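Local coordinates for nonsense-mediated mRNA decay protein 2 (Saccharomyces cerevisiae, PDB 4LUN) that takes part in nonsense-mediated decay of mRNAs containing premature stop codons, this piece being its N-terminal MIF4G domain, at residues A[30-44]-A[55-68]. Numbering follows the deposited sequence.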
loop_
_atom_site.group_PDB
_atom_site.type_symbol
_atom_site.label_atom_id
_atom_site.label_comp_id
_atom_site.label_asym_id
_atom_site.label_seq_id
_atom_site.Cartn_x
_atom_site.Cartn_y
_atom_site.Cartn_z
ATOM N N LEU A 30 33.736 -17.002 2.930
ATOM C CA LEU A 30 32.341 -17.127 3.335
ATOM C C LEU A 30 31.897 -18.589 3.347
ATOM O O LEU A 30 32.446 -19.420 2.614
ATOM C CB LEU A 30 31.447 -16.314 2.405
ATOM C CG LEU A 30 31.633 -14.799 2.483
ATOM C CD1 LEU A 30 30.920 -14.114 1.327
ATOM C CD2 LEU A 30 31.130 -14.264 3.823
ATOM N N ASP A 31 30.905 -18.884 4.189
ATOM C CA ASP A 31 30.313 -20.216 4.314
ATOM C C ASP A 31 29.348 -20.432 3.158
ATOM O O ASP A 31 28.269 -19.836 3.129
ATOM C CB ASP A 31 29.571 -20.310 5.649
ATOM C CG ASP A 31 29.014 -21.705 5.937
ATOM O OD1 ASP A 31 28.893 -22.529 5.007
ATOM O OD2 ASP A 31 28.681 -21.971 7.111
ATOM N N SER A 32 29.735 -21.272 2.202
ATOM C CA SER A 32 28.886 -21.544 1.045
ATOM C C SER A 32 28.249 -22.924 1.119
ATOM O O SER A 32 27.684 -23.408 0.135
ATOM C CB SER A 32 29.668 -21.391 -0.265
ATOM O OG SER A 32 30.695 -22.357 -0.373
ATOM N N SER A 33 28.322 -23.550 2.290
ATOM C CA SER A 33 27.819 -24.911 2.457
ATOM C C SER A 33 26.314 -25.009 2.234
ATOM O O SER A 33 25.570 -24.047 2.462
ATOM C CB SER A 33 28.157 -25.437 3.852
ATOM O OG SER A 33 27.382 -24.771 4.830
ATOM N N ILE A 34 25.870 -26.182 1.798
ATOM C CA ILE A 34 24.451 -26.426 1.582
ATOM C C ILE A 34 23.675 -26.246 2.890
ATOM O O ILE A 34 22.621 -25.608 2.902
ATOM C CB ILE A 34 24.183 -27.818 0.991
ATOM C CG1 ILE A 34 24.811 -27.954 -0.401
ATOM C CG2 ILE A 34 22.691 -28.102 0.950
ATOM C CD1 ILE A 34 24.361 -26.897 -1.393
ATOM N N LYS A 35 24.210 -26.782 3.990
ATOM C CA LYS A 35 23.550 -26.653 5.290
ATOM C C LYS A 35 23.328 -25.189 5.662
ATOM O O LYS A 35 22.227 -24.806 6.068
ATOM C CB LYS A 35 24.355 -27.364 6.388
ATOM C CG LYS A 35 23.705 -27.332 7.769
ATOM C CD LYS A 35 24.305 -28.415 8.686
ATOM C CE LYS A 35 25.524 -27.919 9.456
ATOM N NZ LYS A 35 26.181 -29.033 10.242
ATOM N N ARG A 36 24.359 -24.368 5.482
ATOM C CA ARG A 36 24.285 -22.956 5.860
ATOM C C ARG A 36 23.258 -22.221 5.015
ATOM O O ARG A 36 22.482 -21.402 5.524
ATOM C CB ARG A 36 25.642 -22.271 5.692
ATOM C CG ARG A 36 25.713 -20.905 6.361
ATOM C CD ARG A 36 25.515 -21.056 7.855
ATOM N NE ARG A 36 25.383 -19.775 8.541
ATOM C CZ ARG A 36 26.409 -19.075 9.010
ATOM N NH1 ARG A 36 27.649 -19.527 8.853
ATOM N NH2 ARG A 36 26.198 -17.922 9.630
ATOM N N ASN A 37 23.263 -22.512 3.718
ATOM C CA ASN A 37 22.427 -21.776 2.779
ATOM C C ASN A 37 20.971 -22.205 2.860
ATOM O O ASN A 37 20.075 -21.374 2.774
ATOM C CB ASN A 37 22.965 -21.901 1.351
ATOM C CG ASN A 37 24.288 -21.168 1.155
ATOM O OD1 ASN A 37 24.398 -19.972 1.424
ATOM N ND2 ASN A 37 25.302 -21.892 0.694
ATOM N N THR A 38 20.725 -23.501 3.027
ATOM C CA THR A 38 19.359 -23.958 3.243
ATOM C C THR A 38 18.862 -23.521 4.619
ATOM O O THR A 38 17.667 -23.304 4.811
ATOM C CB THR A 38 19.220 -25.488 3.101
ATOM O OG1 THR A 38 20.142 -26.136 3.980
ATOM C CG2 THR A 38 19.497 -25.917 1.684
ATOM N N GLY A 39 19.782 -23.388 5.570
ATOM C CA GLY A 39 19.440 -22.920 6.900
ATOM C C GLY A 39 18.983 -21.471 6.846
ATOM O O GLY A 39 18.138 -21.039 7.634
ATOM N N PHE A 40 19.541 -20.716 5.906
ATOM C CA PHE A 40 19.115 -19.333 5.697
ATOM C C PHE A 40 17.689 -19.263 5.137
ATOM O O PHE A 40 16.871 -18.470 5.610
ATOM C CB PHE A 40 20.095 -18.594 4.783
ATOM C CG PHE A 40 19.754 -17.137 4.578
ATOM C CD1 PHE A 40 19.996 -16.210 5.577
ATOM C CD2 PHE A 40 19.196 -16.701 3.388
ATOM C CE1 PHE A 40 19.681 -14.873 5.394
ATOM C CE2 PHE A 40 18.884 -15.361 3.202
ATOM C CZ PHE A 40 19.125 -14.455 4.211
ATOM N N ILE A 41 17.397 -20.089 4.133
ATOM C CA ILE A 41 16.059 -20.140 3.539
ATOM C C ILE A 41 15.003 -20.506 4.576
ATOM O O ILE A 41 13.918 -19.914 4.609
ATOM C CB ILE A 41 15.983 -21.153 2.378
ATOM C CG1 ILE A 41 16.923 -20.751 1.245
ATOM C CG2 ILE A 41 14.556 -21.258 1.843
ATOM C CD1 ILE A 41 16.631 -19.406 0.675
ATOM N N LYS A 42 15.321 -21.484 5.418
ATOM C CA LYS A 42 14.410 -21.902 6.479
ATOM C C LYS A 42 14.129 -20.774 7.458
ATOM O O LYS A 42 13.010 -20.628 7.947
ATOM C CB LYS A 42 14.965 -23.113 7.234
ATOM C CG LYS A 42 14.607 -24.441 6.605
ATOM C CD LYS A 42 15.015 -25.598 7.504
ATOM C CE LYS A 42 16.363 -26.165 7.100
ATOM N NZ LYS A 42 16.861 -27.163 8.095
ATOM N N LYS A 43 15.150 -19.979 7.750
ATOM C CA LYS A 43 14.979 -18.837 8.637
ATOM C C LYS A 43 14.074 -17.773 7.994
ATOM O O LYS A 43 13.201 -17.204 8.659
ATOM C CB LYS A 43 16.337 -18.252 9.027
ATOM C CG LYS A 43 16.383 -17.710 10.448
ATOM C CD LYS A 43 17.780 -17.244 10.819
ATOM C CE LYS A 43 18.696 -18.418 11.124
ATOM N NZ LYS A 43 20.122 -18.079 10.842
ATOM N N LEU A 44 14.269 -17.527 6.699
ATOM C CA LEU A 44 13.428 -16.581 5.955
ATOM C C LEU A 44 11.966 -17.012 5.988
ATOM O O LEU A 44 11.065 -16.192 6.196
ATOM C CB LEU A 44 13.883 -16.480 4.493
ATOM C CG LEU A 44 15.135 -15.679 4.135
ATOM C CD1 LEU A 44 15.380 -15.742 2.629
ATOM C CD2 LEU A 44 15.014 -14.234 4.600
ATOM N N SER A 55 19.388 -12.136 13.568
ATOM C CA SER A 55 19.933 -13.453 13.262
ATOM C C SER A 55 20.202 -13.595 11.768
ATOM O O SER A 55 21.240 -14.117 11.362
ATOM C CB SER A 55 18.980 -14.552 13.738
ATOM O OG SER A 55 19.350 -15.816 13.209
ATOM N N LEU A 56 19.261 -13.121 10.955
ATOM C CA LEU A 56 19.402 -13.172 9.503
ATOM C C LEU A 56 20.528 -12.269 9.012
ATOM O O LEU A 56 21.206 -12.588 8.034
ATOM C CB LEU A 56 18.084 -12.783 8.828
ATOM C CG LEU A 56 16.971 -13.830 8.860
ATOM C CD1 LEU A 56 15.602 -13.173 8.733
ATOM C CD2 LEU A 56 17.173 -14.845 7.749
ATOM N N LEU A 57 20.724 -11.138 9.684
ATOM C CA LEU A 57 21.788 -10.219 9.298
ATOM C C LEU A 57 23.159 -10.836 9.550
ATOM O O LEU A 57 24.112 -10.558 8.825
ATOM C CB LEU A 57 21.658 -8.878 10.029
ATOM C CG LEU A 57 20.529 -7.962 9.547
ATOM C CD1 LEU A 57 20.555 -6.628 10.282
ATOM C CD2 LEU A 57 20.613 -7.746 8.043
ATOM N N LYS A 58 23.248 -11.674 10.581
ATOM C CA LYS A 58 24.491 -12.379 10.890
ATOM C C LYS A 58 24.852 -13.334 9.758
ATOM O O LYS A 58 26.007 -13.395 9.335
ATOM C CB LYS A 58 24.362 -13.141 12.210
ATOM C CG LYS A 58 25.683 -13.642 12.779
ATOM C CD LYS A 58 25.478 -14.317 14.127
ATOM C CE LYS A 58 24.572 -15.533 14.000
ATOM N NZ LYS A 58 23.340 -15.428 14.841
ATOM N N ASP A 59 23.857 -14.072 9.272
ATOM C CA ASP A 59 24.040 -14.985 8.145
ATOM C C ASP A 59 24.504 -14.254 6.895
ATOM O O ASP A 59 25.361 -14.744 6.162
ATOM C CB ASP A 59 22.740 -15.730 7.830
ATOM C CG ASP A 59 22.343 -16.713 8.918
ATOM O OD1 ASP A 59 23.040 -17.737 9.084
ATOM O OD2 ASP A 59 21.322 -16.470 9.596
ATOM N N LEU A 60 23.927 -13.083 6.643
ATOM C CA LEU A 60 24.324 -12.278 5.493
ATOM C C LEU A 60 25.776 -11.837 5.591
ATOM O O LEU A 60 26.423 -11.579 4.575
ATOM C CB LEU A 60 23.403 -11.064 5.338
ATOM C CG LEU A 60 22.088 -11.418 4.653
ATOM C CD1 LEU A 60 21.059 -10.311 4.837
ATOM C CD2 LEU A 60 22.353 -11.677 3.181
ATOM N N SER A 61 26.289 -11.755 6.813
ATOM C CA SER A 61 27.680 -11.372 7.011
ATOM C C SER A 61 28.589 -12.587 7.150
ATOM O O SER A 61 29.803 -12.441 7.274
ATOM C CB SER A 61 27.836 -10.458 8.231
ATOM O OG SER A 61 27.781 -11.191 9.440
ATOM N N GLU A 62 28.005 -13.782 7.122
ATOM C CA GLU A 62 28.791 -15.009 7.284
ATOM C C GLU A 62 28.624 -15.983 6.124
ATOM O O GLU A 62 29.562 -16.697 5.756
ATOM C CB GLU A 62 28.428 -15.708 8.598
ATOM C CG GLU A 62 28.921 -14.984 9.844
ATOM C CD GLU A 62 28.411 -15.612 11.129
ATOM O OE1 GLU A 62 27.635 -16.589 11.055
ATOM O OE2 GLU A 62 28.785 -15.125 12.217
ATOM N N ALA A 63 27.424 -16.023 5.556
ATOM C CA ALA A 63 27.121 -16.981 4.499
ATOM C C ALA A 63 27.310 -16.392 3.113
ATOM O O ALA A 63 27.023 -15.216 2.878
ATOM C CB ALA A 63 25.709 -17.513 4.653
ATOM N N SER A 64 27.799 -17.228 2.204
ATOM C CA SER A 64 27.821 -16.924 0.783
ATOM C C SER A 64 26.570 -17.539 0.188
ATOM O O SER A 64 26.473 -18.759 0.040
ATOM C CB SER A 64 29.049 -17.525 0.110
ATOM O OG SER A 64 28.910 -17.484 -1.300
ATOM N N LEU A 65 25.623 -16.679 -0.157
ATOM C CA LEU A 65 24.283 -17.093 -0.546
ATOM C C LEU A 65 24.037 -16.965 -2.048
ATOM O O LEU A 65 22.921 -17.186 -2.520
ATOM C CB LEU A 65 23.270 -16.236 0.208
ATOM C CG LEU A 65 23.277 -16.352 1.730
ATOM C CD1 LEU A 65 22.633 -15.143 2.377
ATOM C CD2 LEU A 65 22.549 -17.608 2.154
ATOM N N GLU A 66 25.082 -16.620 -2.795
ATOM C CA GLU A 66 24.962 -16.313 -4.224
ATOM C C GLU A 66 24.249 -17.373 -5.075
ATOM O O GLU A 66 23.425 -17.049 -5.927
ATOM C CB GLU A 66 26.346 -16.028 -4.817
ATOM C CG GLU A 66 26.311 -15.254 -6.123
ATOM C CD GLU A 66 25.899 -13.805 -5.926
ATOM O OE1 GLU A 66 25.033 -13.323 -6.687
ATOM O OE2 GLU A 66 26.445 -13.148 -5.012
ATOM N N LYS A 67 24.566 -18.643 -4.861
ATOM C CA LYS A 67 23.990 -19.691 -5.695
ATOM C C LYS A 67 22.557 -20.015 -5.288
ATOM O O LYS A 67 21.856 -20.729 -6.008
ATOM C CB LYS A 67 24.854 -20.956 -5.677
ATOM C CG LYS A 67 25.586 -21.189 -4.368
ATOM C CD LYS A 67 27.000 -20.612 -4.400
ATOM C CE LYS A 67 27.157 -19.482 -3.389
ATOM N NZ LYS A 67 26.374 -19.743 -2.149
ATOM N N TYR A 68 22.130 -19.502 -4.135
ATOM C CA TYR A 68 20.745 -19.674 -3.692
ATOM C C TYR A 68 19.919 -18.399 -3.906
ATOM O O TYR A 68 18.790 -18.301 -3.433
ATOM C CB TYR A 68 20.684 -20.101 -2.217
ATOM C CG TYR A 68 20.747 -21.605 -1.986
ATOM C CD1 TYR A 68 19.605 -22.326 -1.657
ATOM C CD2 TYR A 68 21.946 -22.300 -2.101
ATOM C CE1 TYR A 68 19.657 -23.698 -1.448
ATOM C CE2 TYR A 68 22.006 -23.670 -1.891
ATOM C CZ TYR A 68 20.862 -24.362 -1.570
ATOM O OH TYR A 68 20.920 -25.727 -1.360
#
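Phe40 and Asp59 pack side by side where helix 34-44 runs nearly antiparallel to helix segment 55-60, the axes 10.6 Å apart at 153°. Beyond the helix ends the backbones of Asp31 and Ala63 form a single bridge: Asp31 N donates to Glu62 O, and Ser64 N to Asp31 O at 2.8 Å. A salt-bridge network lies along one side. Arg36, bent at chi2, turns its guanidinium edge to the acids; NE and NH2 both grip Asp59 OD1, NE at 3.2 Å, with the guanidinium and carboxylate planes 73° apart. NH2 also meets Glu62 OE1 in a salt bridge modelled too short for its length to be trusted, while NH1 holds Asp31 OD2, tying the loop before the helix into the network. Asp59 OD2 pairs with Lys43 NZ, again at a doubtful length; flanked by Arg36 and Lys43, this carboxylate would probably stay ionised. Beneath the charges, Phe40, its CG anti to the backbone N (chi1 -177°), reaches between Leu56 and Leu65: Leu65 CD1 sits 3.8 Å from the ring centroid over one face, and Leu56 CD2 comes to 3.4 Å from Phe40 CE1. Farther along, Asn37 CB lies over a face of Tyr68, whose edge meets Ile34 CD1. Ile41 and Leu44 continue onto helix 69-81, and Leu56 and Leu60 onto helix 87-104. This antiparallel helical hairpin, with an apolar seam beside a salt-bridge network, is characteristic of the HEAT-repeat-like helical stacking of MIF4G domains.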